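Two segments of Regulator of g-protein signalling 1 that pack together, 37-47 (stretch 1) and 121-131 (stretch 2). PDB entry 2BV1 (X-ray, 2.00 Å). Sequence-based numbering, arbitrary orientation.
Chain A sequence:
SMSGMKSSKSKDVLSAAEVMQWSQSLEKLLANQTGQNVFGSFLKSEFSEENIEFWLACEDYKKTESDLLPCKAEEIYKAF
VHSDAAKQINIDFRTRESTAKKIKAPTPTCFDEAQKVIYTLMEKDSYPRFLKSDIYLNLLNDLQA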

ATOM      1  N   ASN A  37      -8.764   4.738  -1.849  1.00 35.65           N
ATOM      2  CA  ASN A  37      -8.989   5.151  -3.199  1.00 35.67           C
ATOM      3  C   ASN A  37      -8.466   6.577  -3.466  1.00 35.89           C
ATOM      4  O   ASN A  37      -7.926   6.845  -4.529  1.00 36.34           O
ATOM      5  CB  ASN A  37     -10.532   5.081  -3.574  1.00 34.25           C
ATOM      6  CG  ASN A  37     -11.109   3.640  -3.650  1.00 37.51           C
ATOM      7  OD1 ASN A  37     -12.353   3.422  -3.528  1.00 34.66           O
ATOM      8  ND2 ASN A  37     -10.248   2.679  -3.911  1.00 32.65           N
ATOM      9  N   VAL A  38      -8.724   7.505  -2.552  1.00 35.55           N
ATOM     10  CA  VAL A  38      -8.282   8.905  -2.737  1.00 35.36           C
ATOM     11  C   VAL A  38      -6.729   9.018  -2.571  1.00 34.42           C
ATOM     12  O   VAL A  38      -6.040   9.642  -3.353  1.00 34.65           O
ATOM     13  CB  VAL A  38      -9.056   9.849  -1.758  1.00 35.30           C
ATOM     14  CG1 VAL A  38      -8.584  11.306  -1.898  1.00 37.56           C
ATOM     15  CG2 VAL A  38     -10.583   9.852  -2.038  1.00 34.70           C
ATOM     16  N   PHE A  39      -6.196   8.352  -1.571  1.00 35.84           N
ATOM     17  CA  PHE A  39      -4.726   8.295  -1.397  1.00 36.59           C
ATOM     18  C   PHE A  39      -4.044   7.640  -2.609  1.00 36.53           C
ATOM     19  O   PHE A  39      -3.097   8.186  -3.188  1.00 36.18           O
ATOM     20  CB  PHE A  39      -4.423   7.580  -0.100  1.00 35.95           C
ATOM     21  CG  PHE A  39      -2.965   7.529   0.251  1.00 38.19           C
ATOM     22  CD1 PHE A  39      -2.159   8.657   0.194  1.00 37.81           C
ATOM     23  CD2 PHE A  39      -2.388   6.341   0.646  1.00 39.10           C
ATOM     24  CE1 PHE A  39      -0.804   8.590   0.595  1.00 39.21           C
ATOM     25  CE2 PHE A  39      -1.004   6.291   0.982  1.00 38.51           C
ATOM     26  CZ  PHE A  39      -0.254   7.410   0.956  1.00 35.31           C
ATOM     27  N   GLY A  40      -4.586   6.493  -3.013  1.00 38.12           N
ATOM     28  CA  GLY A  40      -4.220   5.864  -4.254  1.00 37.34           C
ATOM     29  C   GLY A  40      -4.147   6.786  -5.444  1.00 38.55           C
ATOM     30  O   GLY A  40      -3.187   6.717  -6.225  1.00 36.61           O
ATOM     31  N   SER A  41      -5.200   7.614  -5.632  1.00 38.98           N
ATOM     32  CA  SER A  41      -5.244   8.523  -6.749  1.00 39.09           C
ATOM     33  C   SER A  41      -4.102   9.547  -6.671  1.00 37.86           C
ATOM     34  O   SER A  41      -3.475   9.866  -7.663  1.00 36.90           O
ATOM     35  CB  SER A  41      -6.597   9.257  -6.798  1.00 40.27           C
ATOM     36  OG  SER A  41      -7.677   8.314  -6.832  1.00 45.96           O
ATOM     37  N   PHE A  42      -3.857  10.070  -5.483  1.00 37.60           N
ATOM     38  CA  PHE A  42      -2.714  11.012  -5.247  1.00 38.20           C
ATOM     39  C   PHE A  42      -1.339  10.369  -5.530  1.00 37.23           C
ATOM     40  O   PHE A  42      -0.507  10.953  -6.183  1.00 37.95           O
ATOM     41  CB  PHE A  42      -2.775  11.588  -3.797  1.00 37.33           C
ATOM     42  CG  PHE A  42      -1.512  12.293  -3.367  1.00 38.03           C
ATOM     43  CD1 PHE A  42      -1.312  13.627  -3.668  1.00 40.03           C
ATOM     44  CD2 PHE A  42      -0.536  11.624  -2.620  1.00 40.22           C
ATOM     45  CE1 PHE A  42      -0.159  14.288  -3.259  1.00 40.51           C
ATOM     46  CE2 PHE A  42       0.611  12.276  -2.215  1.00 39.44           C
ATOM     47  CZ  PHE A  42       0.793  13.604  -2.521  1.00 38.25           C
ATOM     48  N   LEU A  43      -1.144   9.133  -5.088  1.00 38.08           N
ATOM     49  CA  LEU A  43       0.096   8.393  -5.369  1.00 38.33           C
ATOM     50  C   LEU A  43       0.272   8.181  -6.869  1.00 38.95           C
ATOM     51  O   LEU A  43       1.369   8.378  -7.416  1.00 39.02           O
ATOM     52  CB  LEU A  43       0.125   7.063  -4.609  1.00 38.19           C
ATOM     53  CG  LEU A  43       0.099   7.076  -3.060  1.00 37.94           C
ATOM     54  CD1 LEU A  43       0.266   5.696  -2.565  1.00 39.20           C
ATOM     55  CD2 LEU A  43       1.193   7.995  -2.451  1.00 42.47           C
ATOM     56  N   LYS A  44      -0.825   7.834  -7.557  1.00 40.85           N
ATOM     57  CA  LYS A  44      -0.802   7.660  -8.990  1.00 41.75           C
ATOM     58  C   LYS A  44      -0.407   8.976  -9.664  1.00 41.29           C
ATOM     59  O   LYS A  44       0.479   8.982 -10.501  1.00 42.43           O
ATOM     60  CB  LYS A  44      -2.153   7.101  -9.521  1.00 42.28           C
ATOM     61  CG  LYS A  44      -1.982   6.028 -10.583  1.00 45.27           C
ATOM     62  CD  LYS A  44      -3.270   5.251 -10.981  1.00 45.46           C
ATOM     63  CE  LYS A  44      -3.032   4.393 -12.230  1.00 47.96           C
ATOM     64  NZ  LYS A  44      -2.380   3.056 -11.937  1.00 52.91           N
ATOM     65  N   SER A  45      -0.995  10.097  -9.265  1.00 41.74           N
ATOM     66  CA  SER A  45      -0.545  11.397  -9.803  1.00 42.98           C
ATOM     67  C   SER A  45       0.942  11.723  -9.550  1.00 43.34           C
ATOM     68  O   SER A  45       1.510  12.550 -10.269  1.00 43.31           O
ATOM     69  CB  SER A  45      -1.434  12.578  -9.329  1.00 42.43           C
ATOM     70  OG  SER A  45      -1.409  12.816  -7.919  1.00 41.15           O
ATOM     71  N   GLU A  46       1.532  11.047  -8.557  1.00 44.22           N
ATOM     72  CA  GLU A  46       2.919  11.240  -8.069  1.00 45.18           C
ATOM     73  C   GLU A  46       3.907  10.149  -8.474  1.00 45.77           C
ATOM     74  O   GLU A  46       5.035  10.116  -7.950  1.00 46.01           O
ATOM     75  CB  GLU A  46       2.899  11.178  -6.537  1.00 46.41           C
ATOM     76  CG  GLU A  46       2.969  12.464  -5.828  1.00 48.75           C
ATOM     77  CD  GLU A  46       3.703  12.339  -4.509  1.00 49.99           C
ATOM     78  OE1 GLU A  46       3.806  11.232  -3.936  1.00 52.76           O
ATOM     79  OE2 GLU A  46       4.191  13.382  -4.058  1.00 55.00           O
ATOM     80  N   PHE A  47       3.458   9.236  -9.344  1.00 45.78           N
ATOM     81  CA  PHE A  47       4.171   8.033  -9.761  1.00 45.05           C
ATOM     82  C   PHE A  47       4.741   7.181  -8.616  1.00 45.02           C
ATOM     83  O   PHE A  47       5.861   6.676  -8.722  1.00 45.10           O
ATOM     84  CB  PHE A  47       5.292   8.409 -10.751  1.00 46.38           C
ATOM     85  CG  PHE A  47       4.861   9.341 -11.831  1.00 45.92           C
ATOM     86  CD1 PHE A  47       5.078  10.716 -11.705  1.00 47.57           C
ATOM     87  CD2 PHE A  47       4.242   8.861 -12.969  1.00 46.77           C
ATOM     88  CE1 PHE A  47       4.694  11.611 -12.702  1.00 48.12           C
ATOM     89  CE2 PHE A  47       3.857   9.732 -13.991  1.00 48.63           C
ATOM     90  CZ  PHE A  47       4.085  11.132 -13.858  1.00 48.86           C
ATOM     91  N   LEU A 121       7.691   3.726   4.327  1.00 37.27           N
ATOM     92  CA  LEU A 121       7.980   4.682   3.280  1.00 39.53           C
ATOM     93  C   LEU A 121       6.780   5.613   3.013  1.00 39.28           C
ATOM     94  O   LEU A 121       6.936   6.842   2.790  1.00 39.05           O
ATOM     95  CB  LEU A 121       8.392   4.003   1.971  1.00 40.46           C
ATOM     96  CG  LEU A 121       9.799   3.491   1.675  1.00 44.14           C
ATOM     97  CD1 LEU A 121       9.871   3.194   0.164  1.00 47.30           C
ATOM     98  CD2 LEU A 121      10.930   4.437   2.088  1.00 45.44           C
ATOM     99  N   MET A 122       5.607   5.013   2.981  1.00 39.53           N
ATOM    100  CA  MET A 122       4.348   5.776   2.849  1.00 40.61           C
ATOM    101  C   MET A 122       4.119   6.665   4.103  1.00 39.69           C
ATOM    102  O   MET A 122       3.888   7.839   4.013  1.00 40.38           O
ATOM    103  CB  MET A 122       3.181   4.809   2.647  1.00 39.42           C
ATOM    104  CG  MET A 122       3.155   4.145   1.263  1.00 42.90           C
ATOM    105  SD  MET A 122       1.601   3.265   0.822  1.00 41.36           S
ATOM    106  CE  MET A 122       1.480   2.038   2.062  1.00 40.89           C
ATOM    107  N   GLU A 123       4.221   6.083   5.273  1.00 41.39           N
ATOM    108  CA  GLU A 123       3.949   6.818   6.518  1.00 42.43           C
ATOM    109  C   GLU A 123       4.782   8.067   6.652  1.00 41.52           C
ATOM    110  O   GLU A 123       4.279   9.082   7.063  1.00 41.57           O
ATOM    111  CB  GLU A 123       4.123   5.926   7.721  1.00 42.33           C
ATOM    112  CG  GLU A 123       3.473   6.419   8.999  1.00 44.30           C
ATOM    113  CD  GLU A 123       3.437   5.356  10.127  1.00 45.86           C
ATOM    114  OE1 GLU A 123       4.267   4.396  10.141  1.00 50.91           O
ATOM    115  OE2 GLU A 123       2.530   5.448  10.998  1.00 50.42           O
ATOM    116  N   LYS A 124       6.040   7.995   6.245  1.00 42.00           N
ATOM    117  CA  LYS A 124       6.998   9.032   6.488  1.00 42.31           C
ATOM    118  C   LYS A 124       7.176   9.987   5.327  1.00 41.70           C
ATOM    119  O   LYS A 124       7.595  11.089   5.521  1.00 40.69           O
ATOM    120  CB  LYS A 124       8.338   8.422   6.871  1.00 43.54           C
ATOM    121  CG  LYS A 124       8.269   7.616   8.159  1.00 45.56           C
ATOM    122  CD  LYS A 124       7.452   8.341   9.279  1.00 48.35           C
ATOM    123  CE  LYS A 124       7.847   7.824  10.667  1.00 51.10           C
ATOM    124  NZ  LYS A 124       6.682   7.339  11.474  1.00 53.69           N
ATOM    125  N   ASP A 125       6.780   9.608   4.131  1.00 41.08           N
ATOM    126  CA  ASP A 125       7.007  10.458   2.970  1.00 41.26           C
ATOM    127  C   ASP A 125       5.703  10.895   2.256  1.00 40.28           C
ATOM    128  O   ASP A 125       5.305  12.047   2.298  1.00 39.89           O
ATOM    129  CB  ASP A 125       7.932   9.665   2.031  1.00 42.34           C
ATOM    130  CG  ASP A 125       8.203  10.365   0.712  1.00 46.25           C
ATOM    131  OD1 ASP A 125       8.358  11.592   0.695  1.00 50.97           O
ATOM    132  OD2 ASP A 125       8.233   9.668  -0.333  1.00 52.76           O
ATOM    133  N   SER A 126       5.016   9.968   1.609  1.00 38.90           N
ATOM    134  CA  SER A 126       3.919  10.365   0.730  1.00 38.22           C
ATOM    135  C   SER A 126       2.608  10.645   1.508  1.00 37.61           C
ATOM    136  O   SER A 126       1.830  11.479   1.074  1.00 38.79           O
ATOM    137  CB  SER A 126       3.684   9.316  -0.353  1.00 37.57           C
ATOM    138  OG  SER A 126       3.393   8.085   0.224  1.00 38.45           O
ATOM    139  N   TYR A 127       2.381   9.962   2.632  1.00 37.16           N
ATOM    140  CA  TYR A 127       1.231  10.216   3.471  1.00 37.16           C
ATOM    141  C   TYR A 127       1.183  11.680   4.013  1.00 37.49           C
ATOM    142  O   TYR A 127       0.154  12.351   3.829  1.00 37.18           O
ATOM    143  CB  TYR A 127       1.135   9.197   4.579  1.00 36.08           C
ATOM    144  CG  TYR A 127       0.138   9.478   5.656  1.00 36.06           C
ATOM    145  CD1 TYR A 127      -1.235   9.487   5.383  1.00 34.90           C
ATOM    146  CD2 TYR A 127       0.551   9.699   6.968  1.00 35.91           C
ATOM    147  CE1 TYR A 127      -2.155   9.735   6.411  1.00 35.65           C
ATOM    148  CE2 TYR A 127      -0.337   9.952   7.966  1.00 35.83           C
ATOM    149  CZ  TYR A 127      -1.715   9.962   7.684  1.00 36.00           C
ATOM    150  OH  TYR A 127      -2.582  10.212   8.708  1.00 34.06           O
ATOM    151  N   PRO A 128       2.264  12.171   4.659  1.00 38.04           N
ATOM    152  CA  PRO A 128       2.270  13.595   5.015  1.00 38.19           C
ATOM    153  C   PRO A 128       2.027  14.557   3.845  1.00 38.47           C
ATOM    154  O   PRO A 128       1.299  15.524   4.012  1.00 38.17           O
ATOM    155  CB  PRO A 128       3.679  13.815   5.622  1.00 39.72           C
ATOM    156  CG  PRO A 128       4.084  12.447   6.109  1.00 38.73           C
ATOM    157  CD  PRO A 128       3.433  11.457   5.210  1.00 37.73           C
ATOM    158  N   ARG A 129       2.630  14.305   2.691  1.00 38.41           N
ATOM    159  CA  ARG A 129       2.446  15.153   1.515  1.00 39.65           C
ATOM    160  C   ARG A 129       0.996  15.160   1.046  1.00 37.43           C
ATOM    161  O   ARG A 129       0.461  16.209   0.689  1.00 36.62           O
ATOM    162  CB  ARG A 129       3.323  14.659   0.372  1.00 40.31           C
ATOM    163  CG  ARG A 129       3.560  15.651  -0.752  1.00 44.61           C
ATOM    164  CD  ARG A 129       4.824  15.334  -1.551  1.00 45.16           C
ATOM    165  NE  ARG A 129       4.985  13.905  -1.870  1.00 45.29           N
ATOM    166  CZ  ARG A 129       5.898  13.111  -1.325  1.00 47.37           C
ATOM    167  NH1 ARG A 129       6.725  13.558  -0.377  1.00 51.97           N
ATOM    168  NH2 ARG A 129       5.982  11.851  -1.709  1.00 46.78           N
ATOM    169  N   PHE A 130       0.382  13.979   1.043  1.00 37.40           N
ATOM    170  CA  PHE A 130      -1.044  13.827   0.714  1.00 36.01           C
ATOM    171  C   PHE A 130      -1.943  14.713   1.598  1.00 36.52           C
ATOM    172  O   PHE A 130      -2.929  15.351   1.109  1.00 36.16           O
ATOM    173  CB  PHE A 130      -1.431  12.387   0.917  1.00 36.41           C
ATOM    174  CG  PHE A 130      -2.896  12.143   0.885  1.00 35.93           C
ATOM    175  CD1 PHE A 130      -3.614  12.292  -0.305  1.00 38.10           C
ATOM    176  CD2 PHE A 130      -3.550  11.716   2.017  1.00 35.68           C
ATOM    177  CE1 PHE A 130      -4.967  12.046  -0.335  1.00 36.95           C
ATOM    178  CE2 PHE A 130      -4.897  11.480   1.989  1.00 39.06           C
ATOM    179  CZ  PHE A 130      -5.607  11.637   0.807  1.00 36.18           C
ATOM    180  N   LEU A 131      -1.613  14.748   2.890  1.00 35.79           N
ATOM    181  CA  LEU A 131      -2.417  15.508   3.820  1.00 36.44           C
ATOM    182  C   LEU A 131      -2.298  16.983   3.592  1.00 36.63           C
ATOM    183  O   LEU A 131      -3.110  17.741   4.092  1.00 35.80           O
ATOM    184  CB  LEU A 131      -2.086  15.151   5.273  1.00 37.05           C
ATOM    185  CG  LEU A 131      -2.346  13.721   5.746  1.00 36.97           C
ATOM    186  CD1 LEU A 131      -1.840  13.533   7.141  1.00 36.08           C
ATOM    187  CD2 LEU A 131      -3.844  13.400   5.670  1.00 37.30           C
TER

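Helix 37-45 crosses helix 121-131 at 106°, with the axes 10.5 Å apart at closest approach. The backbones come nearest at F42 and F130, whose CA atoms lie 6.8 Å apart.

F39 has a t chi1. Its CA-to-CB bond points sideways, but the ring reaches across and sits as a knob among M122, S126, Y127 and F130. Its edge meets the face of F130, with F39 CD1 3.6 Å from F130 CG. M122 SD lies at the edge of the F39 ring, 4.0 Å from F39 CE2.

F42 is also t at chi1, and its CB points toward stretch 2. Its ring lies against the helix backbone: F130 CA sits over one face, 3.8 Å from the centroid of the F42 ring. F130, again t, puts its ring beside V38, F39 and F42. V38 CG1 is 4.0 Å from F130 CE1.

L43 is m,t, the common leucine rotamer of helices. This brings L43 CD2 to 3.5 Å from S126 OG.

Beyond the helix, E46 forms a salt bridge with R129. Its chi1 and chi2 lie between wells, and the carboxylate meets the guanidinium edge. R129 NE donates to E46 OE2 at a very short 2.4 Å, and R129 NH2 to E46 OE1 at 3.2 Å. D125 holds the same guanidinium, with R129 NH1 2.8 Å from D125 OD1.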